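Local atomic coordinates of nuclease NucT (PDB entry 6EHI), a protein that belongs to the PLD-like nuclease family and folds into an alpha/beta domain with a central mixed sheet, forming an assembly of two identical subunits. Residues A[18-23]-A[127-132]; A[39-42]-A[46-49]; A[79-82]-A[87-90]. The protein carries 1 engineered substitution. All coordinates share one frame; numbering follows the deposited sequence.

Interaction 1 of 3, residues A[18-23]-A[127-132]; sequences DALNSL and NAFENN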
# COMPACT_ATOMS: atom_id res chain seq x y z
N ASP A 18 14.01 -8.75 -5.93
CA ASP A 18 14.68 -7.44 -5.75
C ASP A 18 13.97 -6.61 -4.68
O ASP A 18 14.66 -5.86 -3.96
CB ASP A 18 14.73 -6.60 -7.03
CG ASP A 18 15.65 -7.15 -8.08
OD1 ASP A 18 16.45 -8.10 -7.74
OD2 ASP A 18 15.55 -6.62 -9.23
N ALA A 19 12.63 -6.67 -4.66
CA ALA A 19 11.83 -5.98 -3.62
C ALA A 19 12.16 -6.46 -2.21
O ALA A 19 12.47 -5.64 -1.30
CB ALA A 19 10.36 -6.11 -3.91
N LEU A 20 12.12 -7.78 -2.02
CA LEU A 20 12.42 -8.35 -0.71
C LEU A 20 13.81 -7.97 -0.31
O LEU A 20 14.01 -7.42 0.82
CB LEU A 20 12.17 -9.84 -0.67
CG LEU A 20 12.35 -10.55 0.64
CD1 LEU A 20 11.45 -9.92 1.70
CD2 LEU A 20 12.08 -12.04 0.49
N ASN A 21 14.75 -8.18 -1.22
CA ASN A 21 16.15 -7.96 -0.92
C ASN A 21 16.38 -6.48 -0.58
O ASN A 21 17.18 -6.19 0.30
CB ASN A 21 17.10 -8.42 -2.12
CG ASN A 21 17.17 -9.95 -2.33
OD1 ASN A 21 16.84 -10.75 -1.48
ND2 ASN A 21 17.62 -10.34 -3.52
N SER A 22 15.69 -5.53 -1.24
CA SER A 22 15.83 -4.10 -0.94
C SER A 22 15.41 -3.82 0.51
O SER A 22 16.02 -3.03 1.23
CB SER A 22 14.97 -3.24 -1.87
OG SER A 22 15.12 -1.82 -1.65
N LEU A 23 14.25 -4.35 0.86
CA LEU A 23 13.65 -4.11 2.17
C LEU A 23 14.55 -4.74 3.24
O LEU A 23 14.83 -4.14 4.25
CB LEU A 23 12.25 -4.78 2.24
CG LEU A 23 11.53 -4.65 3.58
CD1 LEU A 23 11.41 -3.18 3.91
CD2 LEU A 23 10.16 -5.31 3.53
N ASN A 127 3.24 -14.50 1.06
CA ASN A 127 2.17 -14.34 0.07
C ASN A 127 2.41 -13.14 -0.78
O ASN A 127 2.36 -13.21 -2.00
CB ASN A 127 0.78 -14.28 0.66
CG ASN A 127 0.21 -15.64 0.90
OD1 ASN A 127 0.57 -16.58 0.20
ND2 ASN A 127 -0.59 -15.77 1.87
N ALA A 128 2.73 -12.04 -0.12
CA ALA A 128 3.00 -10.78 -0.83
C ALA A 128 4.30 -10.80 -1.70
O ALA A 128 4.35 -10.28 -2.80
CB ALA A 128 3.03 -9.70 0.24
N PHE A 129 5.37 -11.42 -1.23
CA PHE A 129 6.62 -11.45 -1.85
C PHE A 129 6.80 -12.63 -2.84
O PHE A 129 7.84 -12.78 -3.47
CB PHE A 129 7.69 -11.35 -0.80
CG PHE A 129 7.87 -9.99 -0.27
CD1 PHE A 129 8.54 -9.09 -1.00
CD2 PHE A 129 7.31 -9.58 0.96
CE1 PHE A 129 8.73 -7.84 -0.59
CE2 PHE A 129 7.50 -8.30 1.40
CZ PHE A 129 8.21 -7.43 0.64
N GLU A 130 5.79 -13.49 -2.92
CA GLU A 130 5.90 -14.68 -3.82
C GLU A 130 4.78 -14.76 -4.81
O GLU A 130 5.05 -15.18 -5.91
CB GLU A 130 5.94 -15.97 -2.97
CG GLU A 130 7.19 -16.02 -2.11
CD GLU A 130 7.30 -17.22 -1.17
OE1 GLU A 130 6.50 -18.17 -1.30
OE2 GLU A 130 8.23 -17.18 -0.31
N ASN A 131 3.54 -14.45 -4.43
CA ASN A 131 2.38 -14.73 -5.25
C ASN A 131 1.53 -13.52 -5.75
O ASN A 131 0.71 -13.67 -6.64
CB ASN A 131 1.49 -15.68 -4.46
CG ASN A 131 2.26 -16.88 -3.90
OD1 ASN A 131 3.19 -17.42 -4.55
ND2 ASN A 131 1.91 -17.26 -2.70
N ASN A 132 1.75 -12.33 -5.18
CA ASN A 132 0.82 -11.24 -5.38
C ASN A 132 1.35 -10.23 -6.32
O ASN A 132 2.55 -10.15 -6.51
CB ASN A 132 0.57 -10.51 -4.02
CG ASN A 132 -0.24 -11.35 -3.05
OD1 ASN A 132 -0.75 -12.42 -3.38
ND2 ASN A 132 -0.37 -10.85 -1.79
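L20 sets its CD1 methyl over the centre of one face of the F129 ring: the methyl carbon sits 3.9 Å from the ring centroid and only 5° off the ring normal, a well-centred CH-pi contact. The root of the same side chain also touches, with L20 CB 3.7 Å from F129 CD1, so the leucine bears on the ring through both its base and one branch. Its CG stands anti to the backbone N (chi1 -176°), swung out toward the ring, and chi2 of 57° then puts CD1 over it. The CE1 corner of the ring reaches the helix backbone, F129 CE1 lying 3.7 Å from L20 N. A19 and L23 add carbon contacts: A19 CB meets F129 CE1 at 4.1 Å, and L23 CD2 meets F129 CZ at 4.1 Å, the latter two side chains crossing at about a right angle. F129 is thus the one residue of 127-132 that engages 18-23, meeting three residues within a single turn and a little more. I46 of helix 44-54 and L136 of strand 134-139 also pack on F129 and enclose it further. Several polar groups of 127-132 face the second subunit. N127 OD1 hydrogen-bonds Y101 OH of the second subunit and accepts a weak hydrogen bond from N131 ND2 (3.3 Å), while N132 OD1 accepts a hydrogen bond from I104 N of that subunit. Segment 127-132 thus turns its aromatic ring into the core and amide groups to the second subunit. Helices 16-28 and 126-130 are joined here through one aromatic side chain within the helical layer over the mixed sheet, consistent with the alpha/beta PLD-like fold.

Interaction 2 of 3, residues A[39-42]-A[46-49]; sequences YSFT and IARA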
# COMPACT_ATOMS: atom_id res chain seq x y z
N TYR A 39 0.43 -3.79 8.79
CA TYR A 39 -0.85 -4.45 8.95
C TYR A 39 -0.67 -5.92 9.29
O TYR A 39 -1.09 -6.37 10.38
CB TYR A 39 -1.74 -4.29 7.65
CG TYR A 39 -3.00 -5.06 7.77
CD1 TYR A 39 -4.08 -4.54 8.52
CD2 TYR A 39 -3.11 -6.36 7.21
CE1 TYR A 39 -5.23 -5.27 8.68
CE2 TYR A 39 -4.26 -7.09 7.41
CZ TYR A 39 -5.30 -6.52 8.19
OH TYR A 39 -6.51 -7.18 8.38
N SER A 40 -0.04 -6.70 8.37
CA SER A 40 0.21 -8.12 8.60
C SER A 40 1.70 -8.38 8.37
O SER A 40 2.25 -7.93 7.38
CB SER A 40 -0.64 -9.00 7.66
OG SER A 40 -0.14 -10.33 7.56
N PHE A 41 2.32 -9.13 9.28
CA PHE A 41 3.73 -9.36 9.25
C PHE A 41 3.95 -10.80 9.77
O PHE A 41 3.99 -11.07 10.96
CB PHE A 41 4.44 -8.30 10.09
CG PHE A 41 5.91 -8.43 10.21
CD1 PHE A 41 6.67 -9.38 9.48
CD2 PHE A 41 6.57 -7.67 11.16
CE1 PHE A 41 8.04 -9.50 9.65
CE2 PHE A 41 7.95 -7.78 11.38
CZ PHE A 41 8.72 -8.65 10.56
N THR A 42 4.10 -11.69 8.82
CA THR A 42 4.27 -13.11 9.07
C THR A 42 5.58 -13.67 8.50
O THR A 42 5.96 -14.78 8.81
CB THR A 42 3.07 -13.91 8.52
OG1 THR A 42 3.06 -13.73 7.10
CG2 THR A 42 1.71 -13.51 9.15
N ILE A 46 12.09 -11.67 7.23
CA ILE A 46 12.17 -10.24 7.56
C ILE A 46 12.30 -10.06 9.10
O ILE A 46 12.96 -9.14 9.52
CB ILE A 46 10.91 -9.48 7.06
CG1 ILE A 46 10.79 -9.57 5.53
CG2 ILE A 46 11.02 -8.00 7.40
CD1 ILE A 46 9.51 -9.10 4.91
N ALA A 47 11.59 -10.86 9.87
CA ALA A 47 11.71 -10.82 11.32
C ALA A 47 13.17 -11.11 11.74
O ALA A 47 13.70 -10.49 12.64
CB ALA A 47 10.76 -11.76 12.01
N ARG A 48 13.78 -12.10 11.11
CA ARG A 48 15.19 -12.44 11.47
C ARG A 48 16.06 -11.26 11.16
O ARG A 48 16.96 -10.98 11.89
CB ARG A 48 15.64 -13.76 10.82
CG ARG A 48 15.13 -14.93 11.60
CD ARG A 48 15.83 -16.24 11.22
NE ARG A 48 15.19 -16.76 10.02
CZ ARG A 48 14.07 -17.50 10.04
NH1 ARG A 48 13.46 -17.77 11.20
NH2 ARG A 48 13.52 -17.90 8.89
N ALA A 49 15.76 -10.51 10.11
CA ALA A 49 16.54 -9.34 9.73
C ALA A 49 16.42 -8.24 10.76
O ALA A 49 17.43 -7.58 11.13
CB ALA A 49 16.12 -8.83 8.34
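The loop between strand 33-38 and helix 44-54, the first connection of a beta-alpha-beta unit that ends in the parallel strand 59-65, folds back here on the helix it leads into. Its F41 ring abuts the start of the helix with an outer edge. F41 CZ lies 3.7 Å from A47 N, and that nitrogen is close to the plane of the ring. A47 CB adds a carbon contact at 4.0 Å from F41 CZ. I46 comes in beside it: its CB is 3.9 Å from F41 CE1, and I46 CG2 is 4.0 Å from F41 CZ. With CG anti to the backbone N (chi1 177°), the phenylalanine carries its ring away from the loop backbone and into this apolar niche. W124 meets the same ring edge-to-face and probably helps fix its rotation. The loop backbone is held separately: F41 O accepts a hydrogen bond from T76 OG1, and S40 and T42 share backbone hydrogen bonds with W124. Behind the contact, I46 also rests on I24 and I27 of helix 16-28. The position of A47 N near the ring plane, at the rim of the aromatic system, does not suit an N-H···pi bond, so the contact is probably mainly dispersive, with the loop placed by its polar bonds.

Interaction 3 of 3, residues A[79-82]-A[87-90]; sequences YLDK and KVCL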
# COMPACT_ATOMS: atom_id res chain seq x y z
N TYR A 79 7.24 -13.38 18.49
CA TYR A 79 8.64 -13.74 18.21
C TYR A 79 9.53 -12.53 18.49
O TYR A 79 10.62 -12.69 18.97
CB TYR A 79 8.70 -14.31 16.75
CG TYR A 79 10.04 -14.72 16.15
CD1 TYR A 79 10.77 -15.82 16.65
CD2 TYR A 79 10.56 -14.05 15.03
CE1 TYR A 79 11.99 -16.20 16.09
CE2 TYR A 79 11.77 -14.44 14.46
CZ TYR A 79 12.48 -15.51 14.99
OH TYR A 79 13.67 -15.86 14.41
N LEU A 80 9.03 -11.28 18.31
CA LEU A 80 9.84 -10.11 18.46
C LEU A 80 9.61 -9.34 19.74
O LEU A 80 10.43 -8.50 20.14
CB LEU A 80 9.62 -9.19 17.24
CG LEU A 80 10.10 -9.71 15.90
CD1 LEU A 80 9.69 -8.74 14.84
CD2 LEU A 80 11.62 -9.74 15.96
N ASP A 81 8.53 -9.62 20.43
CA ASP A 81 8.08 -8.81 21.57
C ASP A 81 9.14 -8.36 22.62
O ASP A 81 9.38 -7.15 22.85
CB ASP A 81 6.94 -9.56 22.27
CG ASP A 81 6.47 -8.87 23.56
OD1 ASP A 81 6.63 -7.64 23.75
OD2 ASP A 81 5.89 -9.60 24.39
N LYS A 82 9.76 -9.33 23.24
CA LYS A 82 10.72 -9.01 24.30
C LYS A 82 12.17 -9.01 23.79
O LYS A 82 13.10 -9.03 24.57
CB LYS A 82 10.53 -9.97 25.51
CG LYS A 82 9.35 -9.61 26.43
CD LYS A 82 8.99 -10.75 27.39
CE LYS A 82 7.49 -10.93 27.52
NZ LYS A 82 6.86 -9.69 28.04
N LYS A 87 10.64 -2.64 20.53
CA LYS A 87 9.36 -2.19 21.08
C LYS A 87 8.31 -2.66 20.10
O LYS A 87 8.35 -2.28 18.94
CB LYS A 87 9.26 -0.65 21.19
CG LYS A 87 7.99 -0.20 21.93
CD LYS A 87 7.75 1.31 21.81
CE LYS A 87 6.47 1.82 22.47
NZ LYS A 87 6.36 1.44 23.90
N VAL A 88 7.37 -3.48 20.54
CA VAL A 88 6.21 -3.85 19.66
C VAL A 88 4.94 -3.38 20.33
O VAL A 88 4.85 -3.34 21.58
CB VAL A 88 6.16 -5.35 19.33
CG1 VAL A 88 7.44 -5.80 18.70
CG2 VAL A 88 5.78 -6.17 20.55
N CYS A 89 3.93 -2.98 19.54
CA CYS A 89 2.68 -2.57 20.09
C CYS A 89 1.54 -2.75 19.03
O CYS A 89 1.84 -3.17 17.90
CB CYS A 89 2.85 -1.13 20.59
SG CYS A 89 3.11 0.07 19.21
N LEU A 90 0.31 -2.48 19.40
CA LEU A 90 -0.87 -2.75 18.59
C LEU A 90 -1.67 -1.51 18.40
O LEU A 90 -1.75 -0.70 19.32
CB LEU A 90 -1.72 -3.80 19.28
CG LEU A 90 -1.15 -5.17 19.53
CD1 LEU A 90 -1.89 -6.00 20.61
CD2 LEU A 90 -1.10 -5.89 18.21
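D81 and V88 meet where segment 79-82 comes over strand 86-91. The V88 CG2 methyl is the point of contact, 3.6 Å from D81 OD1 and 3.6 Å from D81 CA. The two side chains cross at about a right angle. D81's CB bond heads away from the strand overall, yet CG anti to the backbone N (chi1 175°) keeps OD1 near the methyl. The other branch, V88 CG1, faces the preceding residue: L80 CB lies 4.3 Å from it. These are apolar and carbon-oxygen contacts, loose on the leucine side. The carboxylate also has a charged neighbour, K82 NZ, at 3.8 Å from D81 OD2, a long salt bridge that would at most weakly steady it. In the next shell, F162, the C-terminal residue, packs on both D81 and V88, I77 and Y64 touch V88, and I62 and Y64 touch L80. C89, whose CB points away from segment 79-82, forms a disulfide with C159. Strand 86-91 itself runs parallel to 59-65 and antiparallel to 160-161, an outermost strand within this chain, with helix 77-80 laid over it.

Along the chain, interactions 2 and 3 follow one another, and both are nested inside the long loop closed by interaction 1. In space they form a row across one helical layer of the mixed sheet. The centres of interactions 1 and 2 are about 12 Å apart, and those of interactions 2 and 3 about 11 Å. Interactions 1 and 3, with centres about 23 Å apart, do not touch. Helix 44-54 joins them. I46 CD1 reaches L20 CD1 at 3.8 Å on one flank, and A47 CB meets Y79 CE2 at 3.8 Å on the other. A largely apolar seam thus connects helix 16-28 with helix 77-80 through helix 44-54, tying sequence-distant parts of the protein together.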